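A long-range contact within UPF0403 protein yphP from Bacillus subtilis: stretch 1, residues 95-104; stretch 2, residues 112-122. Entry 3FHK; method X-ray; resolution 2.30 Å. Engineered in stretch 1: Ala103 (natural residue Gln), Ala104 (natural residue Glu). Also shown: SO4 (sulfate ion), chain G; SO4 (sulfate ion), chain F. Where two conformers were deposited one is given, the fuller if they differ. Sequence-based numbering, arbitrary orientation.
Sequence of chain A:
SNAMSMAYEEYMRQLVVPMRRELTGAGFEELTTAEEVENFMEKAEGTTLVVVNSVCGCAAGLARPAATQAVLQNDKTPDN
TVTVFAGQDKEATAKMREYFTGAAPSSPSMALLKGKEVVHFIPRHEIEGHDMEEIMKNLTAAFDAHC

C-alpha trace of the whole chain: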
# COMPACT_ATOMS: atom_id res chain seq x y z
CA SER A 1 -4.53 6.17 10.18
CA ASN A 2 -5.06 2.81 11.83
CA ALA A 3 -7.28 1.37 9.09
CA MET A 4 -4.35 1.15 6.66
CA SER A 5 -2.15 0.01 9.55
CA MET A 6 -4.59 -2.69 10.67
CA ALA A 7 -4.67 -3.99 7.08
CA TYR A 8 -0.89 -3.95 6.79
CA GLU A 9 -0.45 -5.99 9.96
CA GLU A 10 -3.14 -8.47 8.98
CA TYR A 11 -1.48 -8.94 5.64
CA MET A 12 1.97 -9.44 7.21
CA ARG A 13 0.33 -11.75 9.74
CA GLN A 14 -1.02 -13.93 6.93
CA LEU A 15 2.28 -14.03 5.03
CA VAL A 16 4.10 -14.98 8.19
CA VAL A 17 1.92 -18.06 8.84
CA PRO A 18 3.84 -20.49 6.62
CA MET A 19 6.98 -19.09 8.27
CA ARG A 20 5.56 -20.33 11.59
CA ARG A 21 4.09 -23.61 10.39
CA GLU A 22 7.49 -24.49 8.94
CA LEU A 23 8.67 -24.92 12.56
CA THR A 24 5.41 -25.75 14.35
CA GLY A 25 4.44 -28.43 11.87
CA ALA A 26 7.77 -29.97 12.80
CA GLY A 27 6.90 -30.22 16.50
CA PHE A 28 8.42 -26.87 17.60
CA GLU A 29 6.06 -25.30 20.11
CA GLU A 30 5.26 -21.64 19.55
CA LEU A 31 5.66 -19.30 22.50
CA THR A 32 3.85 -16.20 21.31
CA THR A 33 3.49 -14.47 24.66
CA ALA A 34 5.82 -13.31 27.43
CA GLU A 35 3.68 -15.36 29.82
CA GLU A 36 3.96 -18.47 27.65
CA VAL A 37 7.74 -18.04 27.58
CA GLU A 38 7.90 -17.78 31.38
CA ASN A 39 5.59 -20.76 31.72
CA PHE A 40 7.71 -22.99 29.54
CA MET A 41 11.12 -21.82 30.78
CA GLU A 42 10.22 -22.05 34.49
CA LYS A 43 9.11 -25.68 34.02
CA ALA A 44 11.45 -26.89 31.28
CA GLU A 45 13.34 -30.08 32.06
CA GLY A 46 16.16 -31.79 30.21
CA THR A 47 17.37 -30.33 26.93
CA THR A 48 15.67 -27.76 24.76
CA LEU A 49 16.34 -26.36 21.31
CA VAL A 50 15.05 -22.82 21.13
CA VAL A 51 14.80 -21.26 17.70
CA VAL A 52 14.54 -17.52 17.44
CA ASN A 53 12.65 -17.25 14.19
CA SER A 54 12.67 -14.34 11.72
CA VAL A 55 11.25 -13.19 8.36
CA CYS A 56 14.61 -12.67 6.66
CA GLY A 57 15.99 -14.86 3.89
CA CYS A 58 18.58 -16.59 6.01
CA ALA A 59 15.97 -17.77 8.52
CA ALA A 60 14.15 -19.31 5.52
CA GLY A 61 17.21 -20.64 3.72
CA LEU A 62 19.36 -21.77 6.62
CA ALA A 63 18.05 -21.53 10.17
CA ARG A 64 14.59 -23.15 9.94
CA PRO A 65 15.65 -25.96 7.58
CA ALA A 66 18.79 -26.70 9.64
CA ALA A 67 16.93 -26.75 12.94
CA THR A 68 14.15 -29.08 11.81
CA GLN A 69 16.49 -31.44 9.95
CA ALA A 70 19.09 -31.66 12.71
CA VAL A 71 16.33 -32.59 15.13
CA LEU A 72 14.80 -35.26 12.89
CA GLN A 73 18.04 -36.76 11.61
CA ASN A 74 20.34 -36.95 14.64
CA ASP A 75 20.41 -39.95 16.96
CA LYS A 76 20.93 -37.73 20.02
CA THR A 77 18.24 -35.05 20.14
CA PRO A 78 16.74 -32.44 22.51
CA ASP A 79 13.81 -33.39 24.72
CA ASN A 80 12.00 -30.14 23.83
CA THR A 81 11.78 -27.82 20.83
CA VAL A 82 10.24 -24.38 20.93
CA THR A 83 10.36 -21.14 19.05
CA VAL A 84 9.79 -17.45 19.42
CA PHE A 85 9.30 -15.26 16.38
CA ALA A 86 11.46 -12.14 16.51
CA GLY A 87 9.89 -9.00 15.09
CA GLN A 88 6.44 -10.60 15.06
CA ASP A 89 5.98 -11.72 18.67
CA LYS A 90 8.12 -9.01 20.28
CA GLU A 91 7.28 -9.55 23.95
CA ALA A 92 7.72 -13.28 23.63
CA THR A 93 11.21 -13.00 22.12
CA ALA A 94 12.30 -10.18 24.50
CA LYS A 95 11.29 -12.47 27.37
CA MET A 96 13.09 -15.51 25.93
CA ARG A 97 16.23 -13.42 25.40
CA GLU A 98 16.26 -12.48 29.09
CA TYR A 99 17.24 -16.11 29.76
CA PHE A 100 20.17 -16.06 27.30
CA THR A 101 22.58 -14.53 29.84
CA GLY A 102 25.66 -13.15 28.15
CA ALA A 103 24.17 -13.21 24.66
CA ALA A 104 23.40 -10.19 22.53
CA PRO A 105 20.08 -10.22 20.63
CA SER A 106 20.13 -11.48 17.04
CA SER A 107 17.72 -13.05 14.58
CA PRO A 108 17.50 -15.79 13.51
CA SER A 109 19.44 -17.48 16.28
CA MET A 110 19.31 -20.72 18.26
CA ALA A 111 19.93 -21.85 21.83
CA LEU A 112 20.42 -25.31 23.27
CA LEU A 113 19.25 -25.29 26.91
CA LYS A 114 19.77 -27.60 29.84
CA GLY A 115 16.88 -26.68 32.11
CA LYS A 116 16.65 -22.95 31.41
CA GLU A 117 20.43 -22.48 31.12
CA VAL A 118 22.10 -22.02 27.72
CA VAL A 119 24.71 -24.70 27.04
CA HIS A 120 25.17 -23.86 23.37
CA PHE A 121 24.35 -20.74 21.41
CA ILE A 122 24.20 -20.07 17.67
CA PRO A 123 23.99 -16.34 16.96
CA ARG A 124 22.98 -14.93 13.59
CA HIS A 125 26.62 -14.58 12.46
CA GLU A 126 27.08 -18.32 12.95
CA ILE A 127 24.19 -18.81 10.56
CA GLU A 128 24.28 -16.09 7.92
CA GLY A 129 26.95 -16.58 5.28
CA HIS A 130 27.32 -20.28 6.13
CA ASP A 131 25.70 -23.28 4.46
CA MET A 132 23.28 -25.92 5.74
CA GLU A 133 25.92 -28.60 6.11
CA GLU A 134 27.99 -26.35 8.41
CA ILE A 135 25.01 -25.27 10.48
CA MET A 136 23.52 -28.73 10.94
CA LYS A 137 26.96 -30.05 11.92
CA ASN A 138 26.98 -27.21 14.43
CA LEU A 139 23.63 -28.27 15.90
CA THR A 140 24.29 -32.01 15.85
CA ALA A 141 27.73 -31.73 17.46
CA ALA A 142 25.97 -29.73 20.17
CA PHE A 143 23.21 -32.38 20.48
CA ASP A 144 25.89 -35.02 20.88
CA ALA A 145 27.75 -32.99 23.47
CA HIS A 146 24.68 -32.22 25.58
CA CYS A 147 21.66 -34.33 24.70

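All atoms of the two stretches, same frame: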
# COMPACT_ATOMS: atom_id res chain seq x y z
N LYS A 95 11.32 -11.62 26.19
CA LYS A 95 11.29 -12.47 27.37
C LYS A 95 12.21 -13.70 27.26
O LYS A 95 12.92 -14.03 28.20
CB LYS A 95 9.84 -12.90 27.65
CG LYS A 95 9.67 -13.88 28.80
CD LYS A 95 10.32 -13.36 30.06
CE LYS A 95 9.80 -11.98 30.41
NZ LYS A 95 10.17 -11.61 31.81
N MET A 96 12.19 -14.38 26.12
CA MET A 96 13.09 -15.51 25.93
C MET A 96 14.55 -15.05 26.04
O MET A 96 15.37 -15.70 26.70
CB MET A 96 12.85 -16.19 24.58
CG MET A 96 13.59 -17.51 24.41
SD MET A 96 13.32 -18.66 25.78
CE MET A 96 14.59 -19.85 25.44
N ARG A 97 14.86 -13.92 25.42
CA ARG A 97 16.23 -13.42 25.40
C ARG A 97 16.76 -13.09 26.79
O ARG A 97 17.96 -13.19 27.04
CB ARG A 97 16.38 -12.25 24.42
CG ARG A 97 16.31 -12.66 22.92
CD ARG A 97 16.21 -11.44 21.99
NE ARG A 97 16.47 -11.78 20.60
CZ ARG A 97 16.18 -11.00 19.56
NH1 ARG A 97 15.60 -9.81 19.73
NH2 ARG A 97 16.46 -11.41 18.33
N GLU A 98 15.86 -12.74 27.71
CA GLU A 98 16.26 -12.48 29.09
C GLU A 98 16.97 -13.68 29.73
O GLU A 98 17.76 -13.51 30.65
CB GLU A 98 15.05 -12.10 29.94
CG GLU A 98 14.54 -10.69 29.73
CD GLU A 98 13.33 -10.39 30.59
OE1 GLU A 98 13.00 -11.23 31.46
OE2 GLU A 98 12.70 -9.33 30.41
N TYR A 99 16.67 -14.87 29.23
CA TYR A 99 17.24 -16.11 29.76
C TYR A 99 18.61 -16.42 29.15
O TYR A 99 19.36 -17.23 29.70
CB TYR A 99 16.29 -17.29 29.49
CG TYR A 99 15.00 -17.26 30.28
CD1 TYR A 99 14.89 -17.91 31.51
CD2 TYR A 99 13.90 -16.58 29.80
CE1 TYR A 99 13.70 -17.87 32.24
CE2 TYR A 99 12.72 -16.53 30.52
CZ TYR A 99 12.62 -17.18 31.73
OH TYR A 99 11.43 -17.13 32.41
N PHE A 100 18.92 -15.79 28.02
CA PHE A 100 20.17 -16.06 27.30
C PHE A 100 21.30 -15.20 27.86
O PHE A 100 21.88 -14.38 27.15
CB PHE A 100 20.02 -15.80 25.79
CG PHE A 100 18.96 -16.65 25.11
CD1 PHE A 100 18.42 -17.77 25.74
CD2 PHE A 100 18.54 -16.34 23.82
CE1 PHE A 100 17.47 -18.54 25.11
CE2 PHE A 100 17.59 -17.12 23.16
CZ PHE A 100 17.05 -18.22 23.81
N THR A 101 21.61 -15.38 29.14
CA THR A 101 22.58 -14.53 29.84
C THR A 101 23.91 -14.51 29.10
O THR A 101 24.46 -15.55 28.74
CB THR A 101 22.83 -15.02 31.29
OG1 THR A 101 21.58 -15.39 31.89
CG2 THR A 101 23.49 -13.93 32.14
N GLY A 102 24.41 -13.31 28.85
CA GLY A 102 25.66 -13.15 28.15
C GLY A 102 25.48 -12.85 26.67
O GLY A 102 26.33 -12.18 26.07
N ALA A 103 24.39 -13.35 26.09
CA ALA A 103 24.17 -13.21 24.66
C ALA A 103 23.59 -11.86 24.26
O ALA A 103 22.74 -11.31 24.94
CB ALA A 103 23.26 -14.33 24.15
N ALA A 104 24.06 -11.34 23.13
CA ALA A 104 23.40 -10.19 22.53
C ALA A 104 22.19 -10.70 21.74
O ALA A 104 22.12 -11.88 21.40
CB ALA A 104 24.35 -9.43 21.64
N LEU A 112 20.58 -24.02 22.62
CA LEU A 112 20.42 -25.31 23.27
C LEU A 112 20.44 -25.06 24.78
O LEU A 112 21.41 -24.51 25.32
CB LEU A 112 21.57 -26.25 22.89
CG LEU A 112 21.27 -27.73 22.63
CD1 LEU A 112 22.46 -28.60 23.02
CD2 LEU A 112 20.01 -28.21 23.34
N LEU A 113 19.36 -25.44 25.46
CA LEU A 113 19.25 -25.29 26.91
C LEU A 113 19.41 -26.61 27.64
O LEU A 113 19.07 -27.67 27.11
CB LEU A 113 17.86 -24.77 27.28
CG LEU A 113 17.51 -23.29 27.16
CD1 LEU A 113 18.37 -22.58 26.13
CD2 LEU A 113 16.04 -23.17 26.83
N LYS A 114 19.92 -26.54 28.86
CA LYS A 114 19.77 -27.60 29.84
C LYS A 114 19.00 -26.92 30.96
O LYS A 114 19.46 -25.90 31.48
CB LYS A 114 21.13 -28.09 30.33
CG LYS A 114 21.08 -29.10 31.47
CD LYS A 114 21.35 -30.53 31.00
CE LYS A 114 20.13 -31.15 30.33
NZ LYS A 114 20.37 -32.57 29.91
N GLY A 115 17.82 -27.44 31.30
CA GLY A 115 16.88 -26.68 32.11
C GLY A 115 16.60 -25.37 31.39
O GLY A 115 16.22 -25.37 30.21
N LYS A 116 16.79 -24.25 32.07
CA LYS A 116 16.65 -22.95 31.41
C LYS A 116 18.01 -22.25 31.19
O LYS A 116 18.07 -21.06 30.89
CB LYS A 116 15.68 -22.05 32.17
CG LYS A 116 16.07 -21.75 33.60
CD LYS A 116 15.03 -20.89 34.30
CE LYS A 116 15.59 -20.31 35.60
NZ LYS A 116 14.67 -19.31 36.22
N GLU A 117 19.09 -23.01 31.33
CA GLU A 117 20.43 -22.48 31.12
C GLU A 117 20.94 -22.80 29.72
O GLU A 117 20.85 -23.93 29.26
CB GLU A 117 21.40 -23.07 32.15
CG GLU A 117 22.86 -22.73 31.85
CD GLU A 117 23.85 -23.63 32.59
OE1 GLU A 117 24.64 -23.10 33.40
OE2 GLU A 117 23.83 -24.86 32.36
N VAL A 118 21.49 -21.80 29.03
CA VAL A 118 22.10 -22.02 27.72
C VAL A 118 23.38 -22.84 27.84
O VAL A 118 24.26 -22.51 28.63
CB VAL A 118 22.41 -20.68 27.03
CG1 VAL A 118 23.11 -20.91 25.68
CG2 VAL A 118 21.12 -19.88 26.83
N VAL A 119 23.47 -23.93 27.08
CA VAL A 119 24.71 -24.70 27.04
C VAL A 119 25.34 -24.63 25.65
O VAL A 119 26.49 -25.03 25.45
CB VAL A 119 24.51 -26.17 27.46
CG1 VAL A 119 24.08 -26.27 28.92
CG2 VAL A 119 23.51 -26.89 26.51
N HIS A 120 24.59 -24.12 24.68
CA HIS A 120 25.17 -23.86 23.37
C HIS A 120 24.35 -22.82 22.63
O HIS A 120 23.13 -22.88 22.62
CB HIS A 120 25.28 -25.14 22.53
CG HIS A 120 26.04 -24.95 21.26
ND1 HIS A 120 27.41 -24.90 21.21
CD2 HIS A 120 25.61 -24.75 19.99
CE1 HIS A 120 27.80 -24.70 19.96
NE2 HIS A 120 26.73 -24.61 19.20
N PHE A 121 25.03 -21.86 22.02
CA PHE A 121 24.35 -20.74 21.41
C PHE A 121 24.80 -20.61 19.96
O PHE A 121 25.97 -20.81 19.66
CB PHE A 121 24.62 -19.45 22.21
CG PHE A 121 23.70 -18.31 21.86
CD1 PHE A 121 24.14 -17.25 21.09
CD2 PHE A 121 22.38 -18.31 22.28
CE1 PHE A 121 23.28 -16.21 20.75
CE2 PHE A 121 21.52 -17.28 21.94
CZ PHE A 121 21.97 -16.24 21.18
N ILE A 122 23.87 -20.31 19.07
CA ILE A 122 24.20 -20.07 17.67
C ILE A 122 23.65 -18.72 17.25
O ILE A 122 22.48 -18.61 16.90
CB ILE A 122 23.62 -21.15 16.76
CG1 ILE A 122 24.06 -22.54 17.24
CG2 ILE A 122 24.06 -20.92 15.31
CD1 ILE A 122 23.37 -23.67 16.50
S SO4 G . 29.77 -26.23 23.27
O1 SO4 G . 29.47 -24.80 23.31
O2 SO4 G . 30.58 -26.49 22.08
O3 SO4 G . 30.53 -26.63 24.45
O4 SO4 G . 28.52 -26.99 23.23
S SO4 F . 15.11 -8.55 16.31
O1 SO4 F . 15.77 -7.28 16.03
O2 SO4 F . 14.12 -8.79 15.27
O3 SO4 F . 16.15 -9.58 16.30
O4 SO4 F . 14.41 -8.55 17.60
O HOH W 1 21.49 -19.17 30.28
O HOH W 2 18.25 -18.67 32.34

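Apolar side chains and two bridging waters join these stretches; no direct hydrogen bond crosses between them. Together they bury 370 Å².

Phe121 covers the most surface. Its CA-to-CB bond points toward stretch 1, and its ring meets Phe100, Ala103 and, more loosely, the carbonyl O of Ala104. Its edge is turned to the face of Phe100 in an offset edge-to-face pair, with ring centroids 5.7 Å apart and planes at 66°. The closest atoms are Phe121 CE2 and Phe100 CD2, at 3.6 Å. Over one face of the Phe121 ring lies the methyl of Ala103, an engineered residue, with Ala103 CB 3.8 Å from Phe121 CZ.

Phe100 is buried. Its flat ring also touches two aliphatic side chains: Phe100 CD1 lies 3.6 Å from Val118 CG2, and Phe100 CE1 lies 4.3 Å from Leu113 CD1. Branched Val118 and Leu113 offer methyl groups to it. Met96 extends this apolar patch, Met96 CE lying 3.9 Å from Leu113 CD2.

The CA-to-CB bond of Tyr99 points toward stretch 2, and the ring edge packs on the aliphatic part of Lys116, Tyr99 CE1 to Lys116 CD 3.9 Å. Lys116 NZ and Tyr99 OH are both hydrogen-bonded elsewhere in the structure. The Tyr99 carbonyl O accepts from both waters. One accepts in turn from Val118 N; the other donates to Lys116 O.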